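PDB 3TQE: malonyl-CoA-[acyl-carrier-protein] transacylase from Coxiella burnetii, which probably catalyses transfer of the malonyl group from malonyl-CoA to the holo form of the acyl carrier protein, releasing CoA. Local coordinates for residues 109-112 / 113-117; 214-217 / 218-221; 239-243 / 244-248; 259-262 / 263-267. All coordinates share one frame; numbering follows the deposited sequence. Where two conformers were deposited one is given.

Contact 1: 109-112 / 113-117; sequences LKFE and EAVKL
Phe-111 and Val-115, one helical turn apart, make the close-packed side of this helix start. Methyl CG2 of Val-115 rests over one face of the phenyl ring, 3.8 Å from its centroid and shifted toward the rim, a CH-pi contact whose shortest approach is 3.5 Å, from Val-115 CG2 to Phe-111 CE1. With CG of Phe-111 anti to the backbone N (chi1 175°), the ring reaches this methyl and also packs on helices 31-44 and 63-83. Nearby, Leu-109 CD1 lies 4.1 Å from Ala-114 CB, in a layer buried against helix 97-105.

The solvent side is looser. The methylenes of Lys-110, not its ammonium, lie against the Glu-113 carboxylate: in the conformer given, NZ of Lys-110 stays 5.1 Å from OE2 of Glu-113. A water links the acid to the backbone instead, accepting from Lys-110 N (2.8 Å) and donating to Glu-113 OE1 (2.7 Å).

The backbone bond from Ala-114 N to Lys-110 O (2.9 Å) opens the regular series, followed by Val-115 N to Phe-111 O. Lys-110 is thus the N-cap of helix 111-128, a helix N-terminus at which the carboxylate three residues on, Glu-113, reaches the N-cap N-H through a water.

Contact 2: 214-217 / 218-221; sequences DRLA and QDIA
The carboxamide of Gln-218 and the carboxylate of Asp-219 are the flat groups that come up to Arg-215, and neither is stacked on a partner in this turn. At the amide, one water donates to Gln-218 OE1 (2.8 Å) and to Arg-215 O (2.8 Å), so the two oxygens are tied together by solvent. Gln-218 can reach that water because its chain, extended beyond CG, runs back over the preceding turn, with CG 3.6 Å from Asp-214 O. The carboxylate also lies near Arg-215 O, but both are acceptors and no bond joins them; Asp-219 OD2 is instead hydrogen-bonded to Tyr-124 OH of helix 111-128, while the guanidinium of Arg-215 makes a salt bridge with Glu-127 on that same helix.

The inward side of the turn is hydrocarbon. In the conformer given for Ile-220, CD1 touches Leu-216 CG at 3.6 Å, and both side chains pack with Tyr-100, Leu-117 and Ile-252. CG of Leu-216 stands anti to its backbone N (chi1 -164°), which sets its branch beside the isoleucine tip.

Along the main chain, Ile-220 N bonds to Leu-216 O at 2.8 Å and Ala-221 N to Ala-217 O at 3.1 Å, whereas Gln-218 N to Arg-215 O is weak. Buried apolar residues one turn apart, with Asp-214 and Gln-218 on the solvent side and Arg-215 and Asp-219 paired with helix 111-128, mark helix 210-220 as amphipathic.

Contact 3: 239-243 / 244-248; sequences VDHNE and ANIIR. With GLY (glycine), chain C.
Chain extended at His-241 turns at Glu-243 into a helix, where Glu-243 O takes the straight N-H of Ile-247 (2.9 Å, 167°) and, weakly, that of Ile-246. The imidazole of His-241 is covered on one face by methyl CG2 of Ile-246, which stands 3.5 Å from the ring centroid and only 17° off its normal, nearest to ND1 (3.4 Å). The two side chains cross at about a right angle. The ring's far nitrogen, NE2, is bonded to Asp-237, which would help fix its rotation. Alongside, Glu-243 runs in the same direction as Ile-246, its CB 3.7 Å from Ile-246 CG1, and the bend at chi2 (93°) folds OE1 back to the N-H of Asn-242.

This is the N-terminal start of helix 244-254 with Glu-243 at the N-cap, its carboxylate turned to the loop. Ile-247 lies on the buried flank, its CD1 3.5 Å from His-241 O.

One turn into the helix, Arg-248 reaches from an extended chain to a bound glycine. Its two terminal nitrogens grip the ligand carboxylate end-on, NH1 to glycine OXT at 2.9 Å and NH2 to glycine O at 2.8 Å, with the carboxylate carbon at the guanidinium edge, in its plane. NH1 also donates to Asn-245 OD1 and NH2 to Ile-223 O, while Ala-244 CB lies 3.4 Å from glycine OXT and Ile-225 O bonds the ligand as well.

Contact 4: 259-262 / 263-267; sequences VRWV and ETIKY
Arg-260 meets Glu-263 in a two-pronged salt bridge: NE reaches OE1 of Glu-263 at 2.8 Å and NH2 reaches OE2 at 2.8 Å, both bonds nearly straight. The acid sits at the edge of the guanidinium, in its plane, but the two planes are turned 41° apart, so each oxygen is approached from above the carboxylate plane. A bend at chi3 (69°) swings the guanidinium back over the first turn of the helix. The carbonyl of the same arginine, the N-cap, accepts twice from Thr-264, from OG1 at 2.8 Å and from N at 3.0 Å, on opposite faces of its plane.

Next comes Trp-261, whose indole packs on Ile-265 one turn on. CG1 of the isoleucine lies 4.0 Å from the centroid of the five-membered ring, and CD1 covers the same face nearer the rim, 3.8 Å from Trp-261 CZ2. The indole also meets His-95 and Ala-93 and packs on helix 284-292, about 8 Å from the side chain of Ser-96, the predicted active-site serine. Val-262 then lies alongside Lys-266, in the conformer given with its CG2 3.7 Å from Lys-266 CE.

Trp-261 NE1, buried with no partner in the model, suggests that the indole is held mainly by packing. Chemically, then, the helix start is clamped by a doubly bonded charged pair, with NH1 of Arg-260 engaged by Val-236 O, and by a twice-gripped carbonyl.

Each contact is local, within one continuous stretch, and closes no long loop, so the four follow in series from the N terminus, and none nests or crosses. Contact 1 starts helix 111-128 and contact 2 finishes helix 210-220; they meet where Leu-117 CD1 packs on Ile-220 and Leu-216. The chain then loops to contact 3 at the start of helix 244-254, where Arg-248 NE lies 2.9 Å from Ile-220 O, a probable hydrogen bond tying those helices together. Contact 4 follows after that helix: its nearest atoms approach contact 3 to about 4 Å without touching, and it joins strand 259-260, at an edge of the mixed sheet, to helix 261-270, beside strand 91-94 of the parallel sheet.

Contact 1: 109-112 / 113-117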
loop_
_atom_site.group_PDB
_atom_site.type_symbol
_atom_site.label_atom_id
_atom_site.label_comp_id
_atom_site.label_asym_id
_atom_site.label_seq_id
_atom_site.Cartn_x
_atom_site.Cartn_y
_atom_site.Cartn_z
ATOM N N LEU A 109 -4.475 -14.915 -3.595
ATOM C CA LEU A 109 -3.719 -15.390 -2.427
ATOM C C LEU A 109 -4.680 -15.701 -1.304
ATOM O O LEU A 109 -5.629 -14.943 -1.065
ATOM C CB LEU A 109 -2.768 -14.326 -1.860
ATOM C CG LEU A 109 -1.661 -13.764 -2.708
ATOM C CD1 LEU A 109 -0.905 -12.693 -1.920
ATOM C CD2 LEU A 109 -0.741 -14.908 -3.160
ATOM N N LYS A 110 -4.428 -16.797 -0.610
ATOM C CA LYS A 110 -5.196 -17.156 0.566
ATOM C C LYS A 110 -4.841 -16.185 1.676
ATOM O O LYS A 110 -3.671 -15.928 1.918
ATOM C CB LYS A 110 -4.867 -18.581 1.022
ATOM C CG LYS A 110 -5.699 -19.030 2.203
ATOM C CD LYS A 110 -5.533 -20.507 2.530
ATOM C CE LYS A 110 -6.375 -20.853 3.739
ATOM N NZ LYS A 110 -6.856 -22.257 3.722
ATOM N N PHE A 111 -5.847 -15.651 2.351
ATOM C CA PHE A 111 -5.615 -14.645 3.378
ATOM C C PHE A 111 -4.574 -15.060 4.411
ATOM O O PHE A 111 -3.645 -14.316 4.666
ATOM C CB PHE A 111 -6.938 -14.273 4.050
ATOM C CG PHE A 111 -6.794 -13.349 5.185
ATOM C CD1 PHE A 111 -6.150 -12.157 5.022
ATOM C CD2 PHE A 111 -7.286 -13.659 6.416
ATOM C CE1 PHE A 111 -6.002 -11.302 6.044
ATOM C CE2 PHE A 111 -7.135 -12.776 7.466
ATOM C CZ PHE A 111 -6.488 -11.613 7.273
ATOM N N GLU A 112 -4.736 -16.219 5.040
ATOM C CA GLU A 112 -3.854 -16.569 6.161
ATOM C C GLU A 112 -2.426 -16.811 5.648
ATOM O O GLU A 112 -1.457 -16.483 6.320
ATOM C CB GLU A 112 -4.399 -17.779 6.901
ATOM C CG GLU A 112 -5.710 -17.471 7.629
ATOM C CD GLU A 112 -6.834 -18.484 7.364
ATOM O OE1 GLU A 112 -6.528 -19.667 7.062
ATOM O OE2 GLU A 112 -8.039 -18.097 7.424
ATOM N N GLU A 113 -2.301 -17.283 4.418
ATOM C CA GLU A 113 -0.979 -17.413 3.812
ATOM C C GLU A 113 -0.369 -16.044 3.568
ATOM O O GLU A 113 0.816 -15.810 3.818
ATOM C CB GLU A 113 -1.055 -18.251 2.547
ATOM C CG GLU A 113 -1.496 -19.668 2.893
ATOM C CD GLU A 113 -1.627 -20.626 1.748
ATOM O OE1 GLU A 113 -1.362 -20.246 0.584
ATOM O OE2 GLU A 113 -2.018 -21.797 2.049
ATOM N N ALA A 114 -1.191 -15.121 3.107
ATOM C CA ALA A 114 -0.725 -13.766 2.877
ATOM C C ALA A 114 -0.311 -13.086 4.174
ATOM O O ALA A 114 0.638 -12.314 4.181
ATOM C CB ALA A 114 -1.770 -12.952 2.105
ATOM N N VAL A 115 -1.033 -13.333 5.254
ATOM C CA VAL A 115 -0.665 -12.764 6.544
ATOM C C VAL A 115 0.737 -13.195 6.924
ATOM O O VAL A 115 1.573 -12.378 7.339
ATOM C CB VAL A 115 -1.684 -13.152 7.629
ATOM C CG1 VAL A 115 -1.167 -12.828 9.041
ATOM C CG2 VAL A 115 -2.983 -12.479 7.353
ATOM N N LYS A 116 0.998 -14.488 6.806
ATOM C CA LYS A 116 2.325 -14.985 7.159
ATOM C C LYS A 116 3.380 -14.396 6.225
ATOM O O LYS A 116 4.487 -14.055 6.641
ATOM C CB LYS A 116 2.356 -16.490 7.093
ATOM C CG LYS A 116 1.481 -17.161 8.088
ATOM C CD LYS A 116 1.668 -18.664 8.015
ATOM C CE LYS A 116 0.824 -19.393 9.013
ATOM N NZ LYS A 116 0.873 -20.865 8.704
ATOM N N LEU A 117 3.038 -14.279 4.954
ATOM C CA LEU A 117 3.971 -13.798 3.975
ATOM C C LEU A 117 4.338 -12.326 4.243
ATOM O O LEU A 117 5.490 -11.932 4.101
ATOM C CB LEU A 117 3.375 -13.927 2.587
ATOM C CG LEU A 117 4.267 -13.524 1.442
ATOM C CD1 LEU A 117 5.514 -14.398 1.375
ATOM C CD2 LEU A 117 3.458 -13.575 0.170
HETATM O O HOH W 1 -2.205 -18.406 -1.231
#

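Contact 2: 214-217 / 218-221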
loop_
_atom_site.group_PDB
_atom_site.type_symbol
_atom_site.label_atom_id
_atom_site.label_comp_id
_atom_site.label_asym_id
_atom_site.label_seq_id
_atom_site.Cartn_x
_atom_site.Cartn_y
_atom_site.Cartn_z
ATOM N N ASP A 214 15.566 -11.132 -2.036
ATOM C CA ASP A 214 16.094 -12.467 -2.226
ATOM C C ASP A 214 15.475 -13.440 -1.244
ATOM O O ASP A 214 15.161 -14.572 -1.602
ATOM C CB ASP A 214 17.597 -12.477 -2.074
ATOM C CG ASP A 214 18.313 -11.717 -3.197
ATOM O OD1 ASP A 214 17.695 -11.424 -4.239
ATOM O OD2 ASP A 214 19.511 -11.407 -3.015
ATOM N N ARG A 215 15.288 -13.003 -0.013
ATOM C CA ARG A 215 14.692 -13.846 1.005
ATOM C C ARG A 215 13.223 -14.061 0.730
ATOM O O ARG A 215 12.722 -15.192 0.796
ATOM C CB ARG A 215 14.909 -13.259 2.380
ATOM C CG ARG A 215 16.362 -13.255 2.771
ATOM C CD ARG A 215 16.557 -12.510 4.046
ATOM N NE ARG A 215 16.130 -13.277 5.203
ATOM C CZ ARG A 215 16.054 -12.803 6.445
ATOM N NH1 ARG A 215 16.347 -11.531 6.709
ATOM N NH2 ARG A 215 15.674 -13.614 7.434
ATOM N N LEU A 216 12.524 -12.987 0.401
ATOM C CA LEU A 216 11.100 -13.121 0.165
ATOM C C LEU A 216 10.824 -13.989 -1.046
ATOM O O LEU A 216 9.795 -14.657 -1.094
ATOM C CB LEU A 216 10.451 -11.750 0.013
ATOM C CG LEU A 216 8.918 -11.778 0.160
ATOM C CD1 LEU A 216 8.505 -12.215 1.580
ATOM C CD2 LEU A 216 8.402 -10.412 -0.195
ATOM N N ALA A 217 11.718 -13.973 -2.033
ATOM C CA ALA A 217 11.492 -14.757 -3.234
ATOM C C ALA A 217 11.399 -16.224 -2.895
ATOM O O ALA A 217 10.654 -16.956 -3.519
ATOM C CB ALA A 217 12.580 -14.503 -4.240
ATOM N N GLN A 218 12.161 -16.644 -1.908
ATOM C CA GLN A 218 12.128 -18.034 -1.478
ATOM C C GLN A 218 10.776 -18.402 -0.887
ATOM O O GLN A 218 10.233 -19.478 -1.159
ATOM C CB GLN A 218 13.250 -18.280 -0.496
ATOM C CG GLN A 218 14.609 -18.063 -1.075
ATOM C CD GLN A 218 15.720 -18.354 -0.084
ATOM O OE1 GLN A 218 15.639 -18.000 1.095
ATOM N NE2 GLN A 218 16.770 -19.015 -0.560
ATOM N N ASP A 219 10.198 -17.497 -0.114
ATOM C CA ASP A 219 8.901 -17.767 0.492
ATOM C C ASP A 219 7.789 -17.696 -0.510
ATOM O O ASP A 219 6.857 -18.490 -0.481
ATOM C CB ASP A 219 8.606 -16.777 1.616
ATOM C CG ASP A 219 9.562 -16.908 2.760
ATOM O OD1 ASP A 219 9.769 -18.027 3.278
ATOM O OD2 ASP A 219 10.104 -15.881 3.173
ATOM N N ILE A 220 7.868 -16.733 -1.404
ATOM C CA ILE A 220 6.819 -16.502 -2.395
ATOM C C ILE A 220 6.738 -17.680 -3.372
ATOM O O ILE A 220 5.706 -17.964 -3.916
ATOM C CB ILE A 220 7.029 -15.124 -3.099
ATOM C CG1 ILE A 220 6.554 -14.013 -2.149
ATOM C CG2 ILE A 220 6.307 -15.022 -4.427
ATOM C CD1 ILE A 220 6.773 -12.625 -2.648
ATOM N N ALA A 221 7.856 -18.343 -3.612
ATOM C CA ALA A 221 7.853 -19.489 -4.508
ATOM C C ALA A 221 7.018 -20.623 -3.948
ATOM O O ALA A 221 6.545 -21.457 -4.705
ATOM C CB ALA A 221 9.289 -19.965 -4.767
HETATM O O HOH W 2 13.719 -16.868 2.787
#

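Contact 3: 239-243 / 244-248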
loop_
_atom_site.group_PDB
_atom_site.type_symbol
_atom_site.label_atom_id
_atom_site.label_comp_id
_atom_site.label_asym_id
_atom_site.label_seq_id
_atom_site.Cartn_x
_atom_site.Cartn_y
_atom_site.Cartn_z
ATOM N N VAL A 239 0.499 -2.761 -14.644
ATOM C CA VAL A 239 -0.376 -3.665 -15.371
ATOM C C VAL A 239 -0.839 -4.788 -14.488
ATOM O O VAL A 239 -0.269 -5.057 -13.442
ATOM C CB VAL A 239 0.270 -4.236 -16.620
ATOM C CG1 VAL A 239 0.653 -3.134 -17.589
ATOM C CG2 VAL A 239 1.428 -5.032 -16.245
ATOM N N ASP A 240 -1.892 -5.456 -14.930
ATOM C CA ASP A 240 -2.357 -6.628 -14.245
ATOM C C ASP A 240 -1.711 -7.854 -14.841
ATOM O O ASP A 240 -1.275 -7.848 -16.009
ATOM C CB ASP A 240 -3.870 -6.728 -14.341
ATOM C CG ASP A 240 -4.365 -6.781 -15.731
ATOM O OD1 ASP A 240 -3.949 -5.926 -16.557
ATOM O OD2 ASP A 240 -5.199 -7.661 -15.990
ATOM N N HIS A 241 -1.662 -8.906 -14.048
ATOM C CA HIS A 241 -1.073 -10.169 -14.458
ATOM C C HIS A 241 -1.939 -11.330 -14.017
ATOM O O HIS A 241 -2.468 -11.327 -12.929
ATOM C CB HIS A 241 0.286 -10.351 -13.823
ATOM C CG HIS A 241 1.284 -9.336 -14.253
ATOM N ND1 HIS A 241 1.632 -9.159 -15.575
ATOM C CD2 HIS A 241 2.016 -8.447 -13.544
ATOM C CE1 HIS A 241 2.538 -8.198 -15.660
ATOM N NE2 HIS A 241 2.791 -7.752 -14.439
ATOM N N ASN A 242 -2.055 -12.339 -14.858
ATOM C CA ASN A 242 -2.844 -13.519 -14.527
ATOM C C ASN A 242 -2.012 -14.717 -14.129
ATOM O O ASN A 242 -2.501 -15.649 -13.494
ATOM C CB ASN A 242 -3.704 -13.890 -15.723
ATOM C CG ASN A 242 -4.742 -12.849 -16.042
ATOM O OD1 ASN A 242 -5.004 -12.543 -17.219
ATOM N ND2 ASN A 242 -5.355 -12.308 -15.017
ATOM N N GLU A 243 -0.753 -14.739 -14.537
ATOM C CA GLU A 243 0.084 -15.902 -14.364
ATOM C C GLU A 243 0.806 -15.879 -13.037
ATOM O O GLU A 243 1.392 -14.862 -12.706
ATOM C CB GLU A 243 1.115 -15.895 -15.479
ATOM C CG GLU A 243 0.528 -15.685 -16.851
ATOM C CD GLU A 243 0.461 -14.189 -17.374
ATOM O OE1 GLU A 243 0.437 -13.109 -16.629
ATOM O OE2 GLU A 243 0.375 -14.136 -18.632
ATOM N N ALA A 244 0.792 -16.978 -12.297
ATOM C CA ALA A 244 1.350 -17.010 -10.953
ATOM C C ALA A 244 2.777 -16.554 -10.904
ATOM O O ALA A 244 3.135 -15.744 -10.051
ATOM C CB ALA A 244 1.220 -18.372 -10.334
ATOM N N ASN A 245 3.617 -17.048 -11.801
ATOM C CA ASN A 245 5.027 -16.696 -11.688
ATOM C C ASN A 245 5.290 -15.257 -12.073
ATOM O O ASN A 245 6.251 -14.646 -11.622
ATOM C CB ASN A 245 5.898 -17.636 -12.502
ATOM C CG ASN A 245 6.092 -18.954 -11.829
ATOM O OD1 ASN A 245 6.166 -19.040 -10.597
ATOM N ND2 ASN A 245 6.247 -19.992 -12.634
ATOM N N ILE A 246 4.428 -14.694 -12.906
ATOM C CA ILE A 246 4.557 -13.293 -13.261
ATOM C C ILE A 246 4.133 -12.439 -12.064
ATOM O O ILE A 246 4.770 -11.447 -11.751
ATOM C CB ILE A 246 3.753 -12.951 -14.528
ATOM C CG1 ILE A 246 4.166 -13.837 -15.697
ATOM C CG2 ILE A 246 3.938 -11.510 -14.915
ATOM C CD1 ILE A 246 5.602 -13.815 -16.023
ATOM N N ILE A 247 3.076 -12.847 -11.374
ATOM C CA ILE A 247 2.705 -12.186 -10.137
ATOM C C ILE A 247 3.828 -12.280 -9.115
ATOM O O ILE A 247 4.161 -11.280 -8.474
ATOM C CB ILE A 247 1.388 -12.767 -9.603
ATOM C CG1 ILE A 247 0.263 -12.423 -10.550
ATOM C CG2 ILE A 247 1.112 -12.234 -8.174
ATOM C CD1 ILE A 247 -1.043 -13.152 -10.266
ATOM N N ARG A 248 4.437 -13.455 -8.963
ATOM C CA ARG A 248 5.565 -13.570 -8.052
ATOM C C ARG A 248 6.652 -12.589 -8.423
ATOM O O ARG A 248 7.191 -11.901 -7.568
ATOM C CB ARG A 248 6.160 -14.963 -8.071
ATOM C CG ARG A 248 5.273 -16.021 -7.493
ATOM C CD ARG A 248 5.986 -17.368 -7.387
ATOM N NE ARG A 248 5.086 -18.284 -6.695
ATOM C CZ ARG A 248 4.220 -19.101 -7.289
ATOM N NH1 ARG A 248 4.170 -19.216 -8.615
ATOM N NH2 ARG A 248 3.415 -19.835 -6.561
HETATM N N GLY C . -1.136 -21.974 -8.552
HETATM C CA GLY C . 0.081 -21.982 -9.426
HETATM C C GLY C . 1.296 -21.507 -8.666
HETATM O O GLY C . 1.158 -21.201 -7.462
HETATM O OXT GLY C . 2.417 -21.405 -9.243
#

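Contact 4: 259-262 / 263-267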
loop_
_atom_site.group_PDB
_atom_site.type_symbol
_atom_site.label_atom_id
_atom_site.label_comp_id
_atom_site.label_asym_id
_atom_site.label_seq_id
_atom_site.Cartn_x
_atom_site.Cartn_y
_atom_site.Cartn_z
ATOM N N VAL A 259 7.176 2.502 -6.455
ATOM C CA VAL A 259 5.740 2.311 -6.521
ATOM C C VAL A 259 5.195 3.378 -7.462
ATOM O O VAL A 259 5.216 4.573 -7.166
ATOM C CB VAL A 259 5.111 2.464 -5.144
ATOM C CG1 VAL A 259 3.589 2.439 -5.199
ATOM C CG2 VAL A 259 5.632 1.386 -4.236
ATOM N N ARG A 260 4.648 2.932 -8.587
ATOM C CA ARG A 260 4.195 3.844 -9.617
ATOM C C ARG A 260 2.732 4.173 -9.405
ATOM O O ARG A 260 1.869 3.820 -10.213
ATOM C CB ARG A 260 4.484 3.251 -10.987
ATOM C CG ARG A 260 5.961 3.090 -11.194
ATOM C CD ARG A 260 6.277 2.171 -12.304
ATOM N NE ARG A 260 5.906 2.730 -13.586
ATOM C CZ ARG A 260 6.075 2.099 -14.751
ATOM N NH1 ARG A 260 6.574 0.872 -14.805
ATOM N NH2 ARG A 260 5.736 2.695 -15.871
ATOM N N TRP A 261 2.451 4.857 -8.319
ATOM C CA TRP A 261 1.074 5.108 -7.949
ATOM C C TRP A 261 0.395 6.111 -8.876
ATOM O O TRP A 261 -0.739 5.897 -9.310
ATOM C CB TRP A 261 0.978 5.545 -6.503
ATOM C CG TRP A 261 -0.392 5.547 -5.984
ATOM C CD1 TRP A 261 -1.146 6.616 -5.663
ATOM C CD2 TRP A 261 -1.206 4.395 -5.759
ATOM N NE1 TRP A 261 -2.379 6.209 -5.223
ATOM C CE2 TRP A 261 -2.444 4.845 -5.298
ATOM C CE3 TRP A 261 -1.006 3.028 -5.912
ATOM C CZ2 TRP A 261 -3.471 3.969 -4.962
ATOM C CZ3 TRP A 261 -2.039 2.170 -5.602
ATOM C CH2 TRP A 261 -3.239 2.642 -5.124
ATOM N N VAL A 262 1.064 7.191 -9.204
ATOM C CA VAL A 262 0.406 8.163 -10.048
ATOM C C VAL A 262 0.078 7.525 -11.414
ATOM O O VAL A 262 -1.025 7.726 -11.912
ATOM C CB VAL A 262 1.172 9.486 -10.140
ATOM C CG1 VAL A 262 2.605 9.233 -10.515
ATOM C CG2 VAL A 262 0.451 10.463 -11.078
ATOM N N GLU A 263 0.965 6.715 -11.974
ATOM C CA GLU A 263 0.661 6.067 -13.238
ATOM C C GLU A 263 -0.484 5.077 -13.085
ATOM O O GLU A 263 -1.277 4.892 -14.001
ATOM C CB GLU A 263 1.885 5.349 -13.789
ATOM C CG GLU A 263 2.895 6.263 -14.362
ATOM C CD GLU A 263 4.220 5.577 -14.566
ATOM O OE1 GLU A 263 4.942 5.373 -13.556
ATOM O OE2 GLU A 263 4.530 5.241 -15.728
ATOM N N THR A 264 -0.554 4.414 -11.948
ATOM C CA THR A 264 -1.658 3.483 -11.675
ATOM C C THR A 264 -2.987 4.219 -11.674
ATOM O O THR A 264 -3.948 3.773 -12.313
ATOM C CB THR A 264 -1.455 2.773 -10.346
ATOM O OG1 THR A 264 -0.277 1.976 -10.449
ATOM C CG2 THR A 264 -2.641 1.907 -10.000
ATOM N N ILE A 265 -3.052 5.340 -10.981
ATOM C CA ILE A 265 -4.294 6.093 -10.906
ATOM C C ILE A 265 -4.636 6.643 -12.282
ATOM O O ILE A 265 -5.793 6.601 -12.692
ATOM C CB ILE A 265 -4.215 7.193 -9.858
ATOM C CG1 ILE A 265 -4.000 6.594 -8.466
ATOM C CG2 ILE A 265 -5.421 8.097 -9.907
ATOM C CD1 ILE A 265 -5.003 5.556 -8.026
ATOM N N LYS A 266 -3.640 7.122 -13.003
ATOM C CA LYS A 266 -3.892 7.631 -14.343
ATOM C C LYS A 266 -4.405 6.521 -15.271
ATOM O O LYS A 266 -5.312 6.753 -16.077
ATOM C CB LYS A 266 -2.637 8.268 -14.900
ATOM C CG LYS A 266 -2.390 9.622 -14.239
ATOM C CD LYS A 266 -1.171 10.296 -14.755
ATOM C CE LYS A 266 -1.076 11.703 -14.189
ATOM N NZ LYS A 266 -0.103 12.507 -14.961
ATOM N N TYR A 267 -3.874 5.313 -15.127
ATOM C CA TYR A 267 -4.298 4.160 -15.922
ATOM C C TYR A 267 -5.751 3.879 -15.639
ATOM O O TYR A 267 -6.542 3.666 -16.555
ATOM C CB TYR A 267 -3.454 2.934 -15.592
ATOM C CG TYR A 267 -3.751 1.665 -16.343
ATOM C CD1 TYR A 267 -2.868 1.207 -17.322
ATOM C CD2 TYR A 267 -4.845 0.890 -16.049
ATOM C CE1 TYR A 267 -3.095 0.032 -18.014
ATOM C CE2 TYR A 267 -5.101 -0.298 -16.777
ATOM C CZ TYR A 267 -4.223 -0.708 -17.749
ATOM O OH TYR A 267 -4.408 -1.882 -18.449
#